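Local coordinates for protein sulfur oxygenase/reductase (Halothiobacillus neapolitanus, PDB 6QPA) that probably catalyses the oxygen-dependent oxidation and reduction of elemental sulfur at a mononuclear iron site, at residues A[44-49]-A[307-312]; A[127-132]-A[153-158]; A[159-164]-A[296-301]; A[191-196]-A[257-262]. All coordinates share one frame; numbering follows the deposited sequence.

Interactions 1, 3 and 4 reach the large curled antiparallel sheet, while interaction 2 is a small parallel pair beside it. The shared strands run in the order 42-53, 290-305, 159-167, 251-259 and 193-204, and interaction 3 lies about 10 Å from interaction 4 and about 15 Å from interaction 1, centre to centre. Interaction 2 is about 11 Å from both interaction 1 and interaction 4, and the three meet at a cluster of charges where Arg158 and Arg309 share Glu258. Along the chain interaction 1 encloses the other three, interaction 2 closes before interaction 3 opens, and interaction 4 is nested within interaction 3. The C-terminal tail thus closes onto a strand from the N-terminal part.

Interaction 1: A[44-49]-A[307-312]; sequences GFEQLL and LWRKHL
Glu46 OE2 carries the polar part of this contact, meeting both Trp308 and Arg309. The Glu46 chain bends at chi2 (-83°), and OE2 lies at the edge of the indole, in the ring plane. It accepts a weak hydrogen bond from Trp308 NE1, with 3.3 Å between Glu46 OE2 and that nitrogen, bent to 133° at the hydrogen. The carboxylate stands almost perpendicular to the ring, with 84° between the planes. The same oxygen, Glu46 OE2, sits at the guanidinium edge and forms a salt bridge with Arg309 NE at 3.6 Å; the stronger partner of this arginine is Glu258.

The non-polar contacts centre on the indole. Trp308 CD1 comes within 3.8 Å of Gly44 CA, and a beta-carbon on Gly44 would collide with it. From within its own segment Arg309 CG covers the centre of one indole face, and Val81 and Leu126 also touch this tryptophan. An alanine in place of Trp308 would probably leave Gly44 and Arg309 CG facing a gap and Glu46 without its indole donor.

The Phe45 side chain points away from the tail, about 10 Å from the bound iron. The contact is a C-terminal tail folded back on strand 42-53 of the antiparallel sheet, consistent with a dimeric alpha-beta barrel fold.

Interaction 2: A[127-132]-A[153-158]; sequences PQIMSM and ALSSQR
Ile129 turns its CG1 between the backbone N and the carbonyl carbon (chi1 63°), which leaves CG2 beside the backbone N and over one face of the Arg158 guanidinium. Ile129 CG2 is 3.5 Å from Arg158 NH2, and the two side chains cross at about a right angle. Arg158 CG takes the same kind of position (chi1 70°), and its chain then runs extended to NE. Arg158 NH1 donates to Leu154 O from above the carbonyl plane at 2.9 Å, while Gln157 N reaches that oxygen from the opposite face, so two bonds hold the type II turn Leu154-Gln157. Beyond the turn, Arg158 makes salt bridges to Glu258 and Glu304.

Across the segments Met130 bonds to both residues flanking Leu154. Met130 N donates to Ala153 O at 2.9 Å, and Met130 O accepts from Ser155 N at 2.8 Å. Farther along, Met132 CE meets Leu154 CD1 at 3.9 Å, while Pro127 CG rests on Ala153 CB at 4.0 Å. Ser131 OG bonds to Glu260 of a neighbouring subunit, placing this edge at an interface. Met130 with Leu154 is thus a parallel bridge in a beta-alpha-beta unit, with helix 135-144 between its two strands in the chain.

Interaction 3: A[159-164]-A[296-301]; sequences TVVIGD and YMFFSP
Val160 to Gly163 and Tyr296 to Phe299 pair as neighbouring antiparallel strands in the curled sheet, consistent with a dimeric alpha-beta barrel family; the N-to-C directions of the two short segments make an angle of 159°. Val160 and Phe299 bond to each other twice, N to O each way, and the bond from Phe299 N to Val160 O is short at 2.7 Å. Ile162 and Met297 form the second hydrogen-bonded pair, each bond 3.0 Å between N and O.

The face bearing Val161 and Phe298 is built on aromatic rings. Val161 CG2, beside the backbone N, lies over the Phe298 ring in a CH-pi contact, 3.6 Å from the centroid, and the two side chains run side by side. The other methyl, Val161 CG1, is anti to the backbone N (chi1 153°) and meets the edge of the Tyr296 ring, tightly, at 3.2 Å from Tyr296 CD1. Tyr296 also covers its cross-strand partner: Gly163 CA sits over the Tyr296 ring face, 3.6 Å from the centroid, and a beta-carbon on Gly163 would collide with Tyr296 CE1. Leu269 of helix 262-269 packs on both Val161 and Tyr296.

On the other face Ile162 CD1 approaches the Phe299 ring obliquely, 3.6 Å from Phe299 CE1, while Val160 O lies at the edge of the same ring, and the ring of Phe77 also meets it, the planes at about 45°. Four backbone bonds thus fix the register, and what the strands add between their side chains is apolar, methyl and glycine CH groups against aromatic rings.

Interaction 4: A[191-196]-A[257-262]; sequences PGMVGW and IEWESP
Val194 and Gly195 both face Glu258, so the antiparallel strands 193-196 and 257-259, whose N-to-C directions make 162°, slip by one residue between Met193 and Gly195. Glu258 O takes Val194 N at 2.9 Å and, more weakly, Gly195 N at 3.4 Å. Gly195 O in turn accepts Glu258 N at 2.9 Å, and Glu260 N reaches Gly192 O at 3.0 Å.

Met193 and Trp259 form a non-hydrogen-bonded pair, and their side chains meet on one face of the sheet. Met193 CG, turned away from the usual staggered positions (chi1 -138°), lies over the six-membered ring of Trp259 in a CH-pi contact, 3.8 Å from the centroid. The chain bends at chi2, and Met193 SD stands 4.9 Å from the centroid of the same Trp259 ring in a Met-aromatic contact. Met193 CE reaches Ile257 CG2 at 3.8 Å. Pro191 O lies at the indole edge, in the ring plane. The slip at Val194 and Gly195 opposite Glu258 is a classic beta bulge within the large antiparallel sheet, and Met186 of helix 172-189 packs on Met193 and Trp259. An alanine in place of Trp259 would probably open a gap under Met193 and leave its CG and sulfur without a ring to lie against.

Val194, the bulged residue, points toward the partner strand, and Val194 CB touches Glu258 CB at 3.9 Å, while the extended Glu258 chain carries its carboxylate on to Arg309 and Arg158. Val194 CG2 rests on the backbone between Trp259 and Glu260. The Glu260 carboxylate leaves the contact for Thr133 and Ser131 of a neighbouring subunit, and Ser261 is the N-cap of helix 262-269.

Interaction 1: A[44-49]-A[307-312]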
# COMPACT_ATOMS: atom_id res chain seq x y z
N GLY A 44 18.45 4.31 -58.92
CA GLY A 44 17.52 4.04 -57.84
C GLY A 44 18.19 3.30 -56.71
O GLY A 44 19.39 3.04 -56.73
N PHE A 45 17.39 3.02 -55.68
CA PHE A 45 17.94 2.39 -54.49
C PHE A 45 16.86 1.62 -53.73
O PHE A 45 15.66 1.80 -53.95
CB PHE A 45 18.63 3.42 -53.57
CG PHE A 45 17.69 4.34 -52.86
CD1 PHE A 45 17.11 3.98 -51.64
CD2 PHE A 45 17.38 5.59 -53.39
CE1 PHE A 45 16.23 4.84 -50.97
CE2 PHE A 45 16.50 6.48 -52.71
CZ PHE A 45 15.92 6.09 -51.51
N GLU A 46 17.33 0.72 -52.86
CA GLU A 46 16.49 -0.06 -51.95
C GLU A 46 17.17 -0.05 -50.60
O GLU A 46 18.33 -0.46 -50.50
CB GLU A 46 16.32 -1.51 -52.42
CG GLU A 46 15.83 -1.67 -53.83
CD GLU A 46 14.33 -1.56 -53.93
OE1 GLU A 46 13.68 -1.49 -52.88
OE2 GLU A 46 13.80 -1.54 -55.06
N GLN A 47 16.50 0.45 -49.57
CA GLN A 47 17.01 0.37 -48.21
C GLN A 47 16.30 -0.79 -47.50
O GLN A 47 15.09 -0.73 -47.25
CB GLN A 47 16.83 1.69 -47.46
CG GLN A 47 17.59 1.72 -46.12
CD GLN A 47 17.33 2.98 -45.30
OE1 GLN A 47 16.18 3.37 -45.09
NE2 GLN A 47 18.40 3.61 -44.82
N LEU A 48 17.05 -1.85 -47.22
CA LEU A 48 16.48 -3.07 -46.67
C LEU A 48 16.98 -3.26 -45.24
O LEU A 48 18.19 -3.26 -45.00
CB LEU A 48 16.86 -4.27 -47.53
CG LEU A 48 16.52 -4.22 -49.02
CD1 LEU A 48 17.05 -5.48 -49.71
CD2 LEU A 48 15.01 -4.14 -49.20
N LEU A 49 16.06 -3.42 -44.30
CA LEU A 49 16.39 -3.70 -42.91
C LEU A 49 16.00 -5.13 -42.58
O LEU A 49 14.87 -5.55 -42.84
CB LEU A 49 15.68 -2.71 -41.97
CG LEU A 49 16.08 -2.86 -40.50
CD1 LEU A 49 17.57 -2.56 -40.34
CD2 LEU A 49 15.24 -1.95 -39.59
N LEU A 307 12.44 3.56 -59.59
CA LEU A 307 12.35 3.75 -61.04
C LEU A 307 13.33 2.88 -61.82
O LEU A 307 13.10 2.62 -63.01
CB LEU A 307 12.51 5.22 -61.41
CG LEU A 307 11.11 5.85 -61.26
CD1 LEU A 307 10.95 6.65 -59.95
CD2 LEU A 307 10.67 6.63 -62.50
N TRP A 308 14.41 2.42 -61.19
CA TRP A 308 15.30 1.49 -61.87
C TRP A 308 14.58 0.22 -62.33
O TRP A 308 14.99 -0.40 -63.31
CB TRP A 308 16.44 1.15 -60.93
CG TRP A 308 16.01 0.40 -59.71
CD1 TRP A 308 15.54 0.93 -58.55
CD2 TRP A 308 16.00 -1.02 -59.54
NE1 TRP A 308 15.25 -0.08 -57.65
CE2 TRP A 308 15.54 -1.28 -58.24
CE3 TRP A 308 16.38 -2.09 -60.36
CZ2 TRP A 308 15.42 -2.58 -57.75
CZ3 TRP A 308 16.26 -3.37 -59.86
CH2 TRP A 308 15.79 -3.61 -58.57
N ARG A 309 13.53 -0.19 -61.61
CA ARG A 309 12.82 -1.40 -62.02
C ARG A 309 12.16 -1.24 -63.37
O ARG A 309 12.02 -2.23 -64.10
CB ARG A 309 11.74 -1.75 -61.01
CG ARG A 309 12.22 -1.95 -59.62
CD ARG A 309 11.00 -2.08 -58.69
NE ARG A 309 11.48 -2.70 -57.49
CZ ARG A 309 11.04 -3.83 -56.97
NH1 ARG A 309 10.01 -4.51 -57.50
NH2 ARG A 309 11.66 -4.27 -55.88
N LYS A 310 11.77 -0.01 -63.73
CA LYS A 310 11.01 0.23 -64.95
C LYS A 310 11.80 -0.14 -66.20
O LYS A 310 11.19 -0.45 -67.22
CB LYS A 310 10.56 1.69 -65.02
CG LYS A 310 9.47 2.08 -64.03
CD LYS A 310 8.59 3.27 -64.51
CE LYS A 310 7.52 3.66 -63.45
NZ LYS A 310 6.39 4.52 -63.96
N HIS A 311 13.13 -0.14 -66.14
CA HIS A 311 13.95 -0.55 -67.27
C HIS A 311 14.84 -1.72 -66.84
O HIS A 311 16.04 -1.57 -66.59
CB HIS A 311 14.77 0.62 -67.84
CG HIS A 311 15.23 1.60 -66.81
ND1 HIS A 311 16.38 1.42 -66.07
CD2 HIS A 311 14.73 2.80 -66.43
CE1 HIS A 311 16.55 2.45 -65.26
NE2 HIS A 311 15.56 3.30 -65.46
N LEU A 312 14.23 -2.90 -66.75
CA LEU A 312 14.92 -4.17 -66.62
C LEU A 312 14.64 -5.00 -67.88
O LEU A 312 14.12 -4.50 -68.88
CB LEU A 312 14.47 -4.90 -65.35
CG LEU A 312 15.05 -4.41 -64.04
CD1 LEU A 312 14.38 -5.08 -62.87
CD2 LEU A 312 16.55 -4.67 -64.01

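Interaction 2: A[127-132]-A[153-158]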
# COMPACT_ATOMS: atom_id res chain seq x y z
N PRO A 127 8.22 -6.59 -60.75
CA PRO A 127 7.26 -5.55 -61.14
C PRO A 127 7.66 -4.17 -60.60
O PRO A 127 8.44 -4.04 -59.66
CB PRO A 127 5.95 -6.00 -60.47
CG PRO A 127 6.36 -6.90 -59.34
CD PRO A 127 7.80 -7.35 -59.56
N GLN A 128 7.07 -3.14 -61.22
CA GLN A 128 7.16 -1.78 -60.69
C GLN A 128 6.48 -1.67 -59.33
O GLN A 128 5.46 -2.32 -59.07
CB GLN A 128 6.53 -0.78 -61.68
CG GLN A 128 7.23 -0.70 -63.03
CD GLN A 128 6.56 0.26 -64.02
OE1 GLN A 128 5.56 0.91 -63.70
NE2 GLN A 128 7.07 0.29 -65.25
N ILE A 129 7.03 -0.83 -58.46
CA ILE A 129 6.37 -0.68 -57.17
C ILE A 129 5.23 0.33 -57.30
O ILE A 129 5.21 1.18 -58.20
CB ILE A 129 7.35 -0.29 -56.05
CG1 ILE A 129 8.00 1.05 -56.31
CG2 ILE A 129 8.42 -1.39 -55.87
CD1 ILE A 129 8.85 1.50 -55.12
N MET A 130 4.22 0.19 -56.45
CA MET A 130 3.04 1.04 -56.52
C MET A 130 2.37 1.03 -55.17
O MET A 130 2.83 0.39 -54.22
CB MET A 130 2.07 0.58 -57.61
CG MET A 130 1.57 -0.86 -57.38
SD MET A 130 0.44 -1.46 -58.66
CE MET A 130 1.58 -1.90 -59.96
N SER A 131 1.26 1.73 -55.08
CA SER A 131 0.46 1.69 -53.87
C SER A 131 -0.95 1.22 -54.21
O SER A 131 -1.31 1.10 -55.39
CB SER A 131 0.46 3.05 -53.17
OG SER A 131 -0.41 3.92 -53.85
N MET A 132 -1.73 0.95 -53.16
CA MET A 132 -3.11 0.48 -53.31
C MET A 132 -3.94 1.42 -54.19
O MET A 132 -4.72 0.96 -55.04
CB MET A 132 -3.78 0.33 -51.94
CG MET A 132 -3.29 -0.81 -51.06
SD MET A 132 -3.79 -2.45 -51.65
CE MET A 132 -3.61 -3.45 -50.17
N ALA A 153 3.33 -4.98 -56.11
CA ALA A 153 4.49 -4.76 -55.24
C ALA A 153 4.28 -3.43 -54.52
O ALA A 153 4.51 -2.36 -55.08
CB ALA A 153 5.80 -4.76 -56.04
N LEU A 154 3.80 -3.49 -53.27
CA LEU A 154 3.43 -2.29 -52.54
C LEU A 154 4.68 -1.57 -52.04
O LEU A 154 5.51 -2.17 -51.34
CB LEU A 154 2.50 -2.62 -51.37
CG LEU A 154 1.12 -3.14 -51.81
CD1 LEU A 154 0.30 -3.53 -50.60
CD2 LEU A 154 0.37 -2.11 -52.63
N SER A 155 4.80 -0.29 -52.40
CA SER A 155 5.94 0.54 -52.01
C SER A 155 6.11 0.55 -50.50
O SER A 155 5.17 0.88 -49.77
CB SER A 155 5.74 1.96 -52.54
OG SER A 155 6.87 2.77 -52.25
N SER A 156 7.30 0.16 -50.03
CA SER A 156 7.64 0.12 -48.61
C SER A 156 6.63 -0.67 -47.77
O SER A 156 6.45 -0.37 -46.59
CB SER A 156 7.78 1.54 -48.05
OG SER A 156 8.86 2.23 -48.63
N GLN A 157 5.95 -1.66 -48.36
CA GLN A 157 4.90 -2.42 -47.66
C GLN A 157 4.87 -3.87 -48.16
O GLN A 157 3.83 -4.39 -48.57
CB GLN A 157 3.52 -1.80 -47.85
CG GLN A 157 3.22 -0.53 -47.07
CD GLN A 157 1.86 0.11 -47.45
OE1 GLN A 157 0.98 -0.55 -48.03
NE2 GLN A 157 1.69 1.39 -47.10
N ARG A 158 6.02 -4.55 -48.14
CA ARG A 158 6.07 -5.96 -48.51
C ARG A 158 7.36 -6.53 -47.93
O ARG A 158 8.10 -5.84 -47.23
CB ARG A 158 5.97 -6.15 -50.03
CG ARG A 158 7.19 -5.68 -50.83
CD ARG A 158 6.88 -5.43 -52.29
NE ARG A 158 8.11 -5.09 -53.02
CZ ARG A 158 8.70 -3.90 -52.97
NH1 ARG A 158 8.15 -2.90 -52.27
NH2 ARG A 158 9.83 -3.69 -53.63
O HOH W 1 2.57 1.38 -50.90
O HOH W 2 -0.60 1.16 -50.45

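Interaction 3: A[159-164]-A[296-301]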
# COMPACT_ATOMS: atom_id res chain seq x y z
N THR A 159 7.61 -7.80 -48.22
CA THR A 159 8.75 -8.50 -47.66
C THR A 159 9.75 -8.78 -48.78
O THR A 159 9.36 -9.18 -49.88
CB THR A 159 8.30 -9.80 -46.98
OG1 THR A 159 7.51 -9.47 -45.85
CG2 THR A 159 9.53 -10.64 -46.54
N VAL A 160 11.02 -8.52 -48.51
CA VAL A 160 12.09 -8.89 -49.43
C VAL A 160 12.93 -9.96 -48.75
O VAL A 160 13.35 -9.81 -47.60
CB VAL A 160 12.93 -7.68 -49.87
CG1 VAL A 160 14.13 -8.14 -50.73
CG2 VAL A 160 12.06 -6.70 -50.67
N VAL A 161 13.15 -11.05 -49.47
CA VAL A 161 13.95 -12.16 -48.99
C VAL A 161 15.17 -12.27 -49.89
O VAL A 161 15.06 -12.11 -51.11
CB VAL A 161 13.09 -13.43 -49.01
CG1 VAL A 161 13.91 -14.62 -49.17
CG2 VAL A 161 12.24 -13.49 -47.72
N ILE A 162 16.34 -12.51 -49.30
CA ILE A 162 17.58 -12.68 -50.07
C ILE A 162 18.19 -14.03 -49.72
O ILE A 162 18.53 -14.28 -48.56
CB ILE A 162 18.59 -11.56 -49.82
CG1 ILE A 162 17.96 -10.19 -50.14
CG2 ILE A 162 19.85 -11.80 -50.68
CD1 ILE A 162 18.91 -9.01 -49.87
N GLY A 163 18.32 -14.90 -50.72
CA GLY A 163 18.93 -16.20 -50.55
C GLY A 163 20.39 -16.20 -50.98
O GLY A 163 20.70 -15.92 -52.14
N ASP A 164 21.28 -16.49 -50.03
CA ASP A 164 22.72 -16.49 -50.26
C ASP A 164 23.16 -17.87 -50.76
O ASP A 164 22.98 -18.88 -50.07
CB ASP A 164 23.44 -16.10 -48.97
CG ASP A 164 24.88 -15.69 -49.22
OD1 ASP A 164 25.41 -16.01 -50.29
OD2 ASP A 164 25.49 -15.01 -48.36
N TYR A 296 18.48 -17.86 -46.29
CA TYR A 296 17.52 -16.82 -46.64
C TYR A 296 17.36 -15.85 -45.47
O TYR A 296 16.93 -16.26 -44.39
CB TYR A 296 16.18 -17.46 -47.00
CG TYR A 296 16.17 -17.97 -48.43
CD1 TYR A 296 15.89 -17.12 -49.48
CD2 TYR A 296 16.48 -19.29 -48.73
CE1 TYR A 296 15.88 -17.54 -50.78
CE2 TYR A 296 16.48 -19.73 -50.06
CZ TYR A 296 16.18 -18.84 -51.07
OH TYR A 296 16.17 -19.20 -52.41
N MET A 297 17.71 -14.58 -45.70
CA MET A 297 17.44 -13.51 -44.75
C MET A 297 16.18 -12.75 -45.16
O MET A 297 15.96 -12.49 -46.35
CB MET A 297 18.63 -12.54 -44.67
CG MET A 297 19.92 -13.19 -44.20
SD MET A 297 21.36 -12.14 -44.49
CE MET A 297 21.01 -10.79 -43.36
N PHE A 298 15.35 -12.39 -44.17
CA PHE A 298 14.13 -11.62 -44.39
C PHE A 298 14.40 -10.14 -44.14
O PHE A 298 15.04 -9.79 -43.15
CB PHE A 298 13.00 -12.09 -43.46
CG PHE A 298 12.32 -13.37 -43.90
CD1 PHE A 298 13.05 -14.41 -44.46
CD2 PHE A 298 10.94 -13.52 -43.71
CE1 PHE A 298 12.42 -15.60 -44.84
CE2 PHE A 298 10.30 -14.70 -44.09
CZ PHE A 298 11.04 -15.75 -44.65
N PHE A 299 13.88 -9.28 -45.01
CA PHE A 299 14.03 -7.84 -44.92
C PHE A 299 12.71 -7.10 -45.13
O PHE A 299 11.83 -7.55 -45.88
CB PHE A 299 14.98 -7.28 -45.97
CG PHE A 299 16.38 -7.76 -45.86
CD1 PHE A 299 16.76 -8.95 -46.46
CD2 PHE A 299 17.34 -6.99 -45.22
CE1 PHE A 299 18.07 -9.39 -46.41
CE2 PHE A 299 18.66 -7.41 -45.16
CZ PHE A 299 19.02 -8.62 -45.75
N SER A 300 12.63 -5.91 -44.55
CA SER A 300 11.60 -4.97 -44.89
C SER A 300 12.20 -3.83 -45.68
O SER A 300 13.24 -3.29 -45.28
CB SER A 300 10.93 -4.42 -43.63
OG SER A 300 10.02 -3.42 -44.03
N PRO A 301 11.65 -3.47 -46.83
CA PRO A 301 12.16 -2.29 -47.54
C PRO A 301 11.71 -1.01 -46.84
O PRO A 301 10.51 -0.70 -46.81
CB PRO A 301 11.55 -2.43 -48.95
CG PRO A 301 10.29 -3.21 -48.73
CD PRO A 301 10.57 -4.15 -47.57
O HOH W 3 9.54 -8.05 -43.57

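Interaction 4: A[191-196]-A[257-262]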
# COMPACT_ATOMS: atom_id res chain seq x y z
N PRO A 191 1.21 -18.68 -53.84
CA PRO A 191 0.47 -17.45 -53.51
C PRO A 191 1.39 -16.39 -52.93
O PRO A 191 2.32 -16.70 -52.18
CB PRO A 191 -0.59 -17.90 -52.49
CG PRO A 191 -0.26 -19.32 -52.14
CD PRO A 191 0.62 -19.88 -53.21
N GLY A 192 1.13 -15.14 -53.29
CA GLY A 192 1.84 -14.02 -52.70
C GLY A 192 3.22 -13.76 -53.24
O GLY A 192 3.94 -12.94 -52.67
N MET A 193 3.61 -14.45 -54.31
CA MET A 193 4.93 -14.27 -54.93
C MET A 193 4.90 -13.02 -55.80
O MET A 193 4.30 -13.02 -56.87
CB MET A 193 5.26 -15.49 -55.77
CG MET A 193 6.67 -15.97 -55.67
SD MET A 193 7.69 -15.00 -56.75
CE MET A 193 9.02 -16.19 -57.02
N VAL A 194 5.62 -11.98 -55.38
CA VAL A 194 5.54 -10.70 -56.06
C VAL A 194 6.55 -10.59 -57.20
O VAL A 194 6.22 -10.11 -58.29
CB VAL A 194 5.73 -9.57 -55.03
CG1 VAL A 194 5.89 -8.24 -55.76
CG2 VAL A 194 4.53 -9.54 -54.07
N GLY A 195 7.77 -11.06 -56.99
CA GLY A 195 8.77 -10.94 -58.04
C GLY A 195 10.10 -11.51 -57.59
O GLY A 195 10.26 -11.96 -56.46
N TRP A 196 11.06 -11.50 -58.51
CA TRP A 196 12.35 -12.08 -58.17
C TRP A 196 13.44 -11.53 -59.07
O TRP A 196 13.19 -10.98 -60.15
CB TRP A 196 12.31 -13.61 -58.26
CG TRP A 196 11.92 -14.14 -59.62
CD1 TRP A 196 10.67 -14.52 -60.03
CD2 TRP A 196 12.80 -14.34 -60.74
NE1 TRP A 196 10.72 -14.96 -61.34
CE2 TRP A 196 12.01 -14.86 -61.79
CE3 TRP A 196 14.17 -14.16 -60.94
CZ2 TRP A 196 12.56 -15.19 -63.04
CZ3 TRP A 196 14.71 -14.47 -62.19
CH2 TRP A 196 13.91 -14.99 -63.23
N ILE A 257 13.88 -12.27 -53.69
CA ILE A 257 12.48 -12.63 -53.90
C ILE A 257 11.59 -11.73 -53.06
O ILE A 257 11.77 -11.61 -51.84
CB ILE A 257 12.20 -14.10 -53.55
CG1 ILE A 257 13.30 -15.02 -54.11
CG2 ILE A 257 10.83 -14.49 -54.11
CD1 ILE A 257 13.17 -16.45 -53.67
N GLU A 258 10.58 -11.15 -53.70
CA GLU A 258 9.63 -10.29 -53.03
C GLU A 258 8.33 -11.04 -52.82
O GLU A 258 7.90 -11.83 -53.67
CB GLU A 258 9.40 -9.00 -53.83
CG GLU A 258 10.71 -8.34 -54.14
CD GLU A 258 10.62 -6.90 -54.61
OE1 GLU A 258 11.68 -6.26 -54.63
OE2 GLU A 258 9.52 -6.39 -54.94
N TRP A 259 7.74 -10.82 -51.65
CA TRP A 259 6.55 -11.53 -51.20
C TRP A 259 5.60 -10.53 -50.57
O TRP A 259 6.01 -9.49 -50.04
CB TRP A 259 6.89 -12.62 -50.18
CG TRP A 259 7.80 -13.69 -50.68
CD1 TRP A 259 9.16 -13.72 -50.60
CD2 TRP A 259 7.41 -14.92 -51.32
NE1 TRP A 259 9.64 -14.88 -51.14
CE2 TRP A 259 8.59 -15.64 -51.60
CE3 TRP A 259 6.18 -15.46 -51.70
CZ2 TRP A 259 8.58 -16.89 -52.24
CZ3 TRP A 259 6.17 -16.73 -52.33
CH2 TRP A 259 7.37 -17.42 -52.59
N GLU A 260 4.31 -10.90 -50.55
CA GLU A 260 3.30 -10.03 -49.97
C GLU A 260 3.59 -9.72 -48.50
O GLU A 260 3.34 -8.59 -48.04
CB GLU A 260 1.92 -10.66 -50.10
CG GLU A 260 0.82 -9.85 -49.39
CD GLU A 260 -0.59 -10.32 -49.71
OE1 GLU A 260 -1.38 -10.46 -48.77
OE2 GLU A 260 -0.91 -10.52 -50.91
N SER A 261 4.08 -10.70 -47.75
CA SER A 261 4.20 -10.59 -46.30
C SER A 261 5.23 -11.62 -45.83
O SER A 261 5.61 -12.51 -46.60
CB SER A 261 2.85 -10.85 -45.61
OG SER A 261 2.54 -12.24 -45.65
N PRO A 262 5.70 -11.53 -44.59
CA PRO A 262 6.63 -12.57 -44.10
C PRO A 262 6.01 -13.96 -44.11
O PRO A 262 6.71 -14.94 -44.42
CB PRO A 262 7.00 -12.09 -42.69
CG PRO A 262 6.80 -10.57 -42.75
CD PRO A 262 5.58 -10.41 -43.63